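Local atomic coordinates of oxetanocin-like protein (Pyrococcus furiosus, PDB entry 1XX7), a protein that probably hydrolyses 2'-deoxyribonucleoside 5'-phosphates to deoxyribonucleosides and phosphate, as a homodimeric, metal-dependent nucleotidase of the HD-domain family. Residues G17-I22 with E36-H41. Sequence-based numbering, arbitrary orientation.
With NI (nickel (II) ion), chain G.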
# COMPACT_ATOMS: atom_id res chain seq x y z
N GLY A 17 -2.12 -5.77 -19.53
CA GLY A 17 -2.56 -5.08 -18.32
C GLY A 17 -2.36 -5.88 -17.03
O GLY A 17 -2.14 -5.32 -15.99
N LYS A 18 -2.41 -7.20 -17.12
CA LYS A 18 -2.10 -8.06 -15.98
C LYS A 18 -0.68 -7.83 -15.39
O LYS A 18 -0.49 -7.86 -14.15
CB LYS A 18 -2.30 -9.50 -16.37
CG LYS A 18 -3.72 -9.92 -16.51
CD LYS A 18 -3.72 -11.44 -16.86
CE LYS A 18 -5.08 -12.11 -17.10
NZ LYS A 18 -6.13 -11.29 -16.48
N LEU A 19 0.27 -7.51 -16.27
CA LEU A 19 1.62 -7.15 -15.84
C LEU A 19 1.69 -5.90 -15.04
O LEU A 19 2.69 -5.70 -14.36
CB LEU A 19 2.57 -6.98 -17.03
CG LEU A 19 2.82 -8.17 -17.95
CD1 LEU A 19 4.05 -7.89 -18.84
CD2 LEU A 19 3.01 -9.42 -17.19
N LYS A 20 0.65 -5.04 -15.10
CA LYS A 20 0.64 -3.84 -14.26
C LYS A 20 0.41 -4.18 -12.80
O LYS A 20 0.75 -3.40 -11.92
CB LYS A 20 -0.40 -2.82 -14.69
CG LYS A 20 -0.19 -2.25 -16.10
CD LYS A 20 -1.23 -1.17 -16.36
CE LYS A 20 -1.31 -0.69 -17.82
NZ LYS A 20 -2.17 0.57 -17.89
N ARG A 21 -0.18 -5.32 -12.56
CA ARG A 21 -0.62 -5.72 -11.22
C ARG A 21 0.21 -6.86 -10.63
O ARG A 21 0.31 -6.94 -9.43
CB ARG A 21 -2.08 -6.11 -11.27
CG ARG A 21 -2.87 -4.97 -11.78
CD ARG A 21 -4.31 -5.16 -11.61
NE ARG A 21 -4.82 -6.30 -12.33
CZ ARG A 21 -5.17 -6.31 -13.61
NH1 ARG A 21 -5.00 -5.26 -14.39
NH2 ARG A 21 -5.67 -7.42 -14.14
N ILE A 22 0.79 -7.70 -11.49
CA ILE A 22 1.60 -8.83 -11.05
C ILE A 22 2.94 -8.33 -10.46
O ILE A 22 3.67 -7.57 -11.10
CB ILE A 22 1.76 -9.88 -12.22
CG1 ILE A 22 0.42 -10.57 -12.45
CG2 ILE A 22 2.81 -10.94 -11.90
CD1 ILE A 22 0.27 -11.27 -13.83
N GLU A 36 7.85 -3.16 -7.22
CA GLU A 36 7.52 -2.96 -8.65
C GLU A 36 6.74 -4.13 -9.25
O GLU A 36 6.82 -5.25 -8.83
CB GLU A 36 8.78 -2.74 -9.46
CG GLU A 36 9.79 -3.93 -9.37
CD GLU A 36 10.77 -3.99 -10.50
OE1 GLU A 36 10.79 -3.07 -11.38
OE2 GLU A 36 11.57 -4.94 -10.49
N SER A 37 5.95 -3.80 -10.25
CA SER A 37 5.28 -4.77 -11.05
C SER A 37 6.18 -5.26 -12.19
O SER A 37 7.28 -4.71 -12.46
CB SER A 37 3.99 -4.15 -11.59
OG SER A 37 4.26 -3.20 -12.61
N VAL A 38 5.70 -6.30 -12.87
CA VAL A 38 6.41 -6.85 -14.01
C VAL A 38 6.43 -5.84 -15.18
O VAL A 38 7.40 -5.77 -15.95
CB VAL A 38 5.82 -8.19 -14.44
CG1 VAL A 38 6.53 -8.73 -15.69
CG2 VAL A 38 5.94 -9.18 -13.31
N ALA A 39 5.36 -5.04 -15.30
CA ALA A 39 5.31 -3.98 -16.27
C ALA A 39 6.29 -2.84 -15.97
O ALA A 39 6.88 -2.30 -16.89
CB ALA A 39 3.94 -3.45 -16.36
N ASP A 40 6.40 -2.46 -14.70
CA ASP A 40 7.39 -1.47 -14.22
C ASP A 40 8.80 -1.90 -14.68
O ASP A 40 9.58 -1.13 -15.25
CB ASP A 40 7.37 -1.42 -12.68
CG ASP A 40 6.26 -0.55 -12.10
OD1 ASP A 40 5.89 0.49 -12.76
OD2 ASP A 40 5.75 -0.93 -10.97
N HIS A 41 9.10 -3.16 -14.37
CA HIS A 41 10.33 -3.80 -14.71
C HIS A 41 10.57 -3.82 -16.20
O HIS A 41 11.64 -3.42 -16.64
CB HIS A 41 10.28 -5.25 -14.21
CG HIS A 41 11.31 -6.12 -14.80
ND1 HIS A 41 12.65 -5.86 -14.66
CD2 HIS A 41 11.21 -7.23 -15.57
CE1 HIS A 41 13.34 -6.79 -15.29
NE2 HIS A 41 12.50 -7.64 -15.84
NI NI G . 12.60 -9.49 -17.09
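With CG1 anti to its backbone N (chi1 177°) and CG2 beside that N, V38 splits its methyls between two partners: CG1 lies 3.9 Å from CD2 of L19, and CG2 lies beside CG2 of I22. L19 CB also rests against the methyl of A39. The backbone link is two hydrogen bonds into the first turn of helix 38-58. V38 N gives a bond of 3.0 Å to I22 O, nearly in line with the carbonyl (C=O...N angle 167°), whereas A39 N reaches L19 O at 2.9 Å from above the carbonyl plane. Two amides of a helix start, which have no acceptor within their own helix, are thereby satisfied from 17-22. S37, the N-cap, forms a capping box with D40: D40 N donates to S37 OG at 3.1 Å, and S37 N returns a nearly straight bond to D40 OD2 (173° at the hydrogen). The CB of S37 packs 3.3 Å from K20 O, while OG also hydrogen-bonds OD1 of D40 of the second subunit. An alanine at S37 would probably leave D40 N without its cap and take the hydroxyl partner from OD1 of that neighbouring aspartate. Three residues along the helix from V38, H41 binds nickel through NE2 with H75, D76 and D132, the HD-domain metal site. The contact thus joins the turn that follows helix 10-18 to the first turn of helix 38-58, with L19 and V38 also touching helix 79-82.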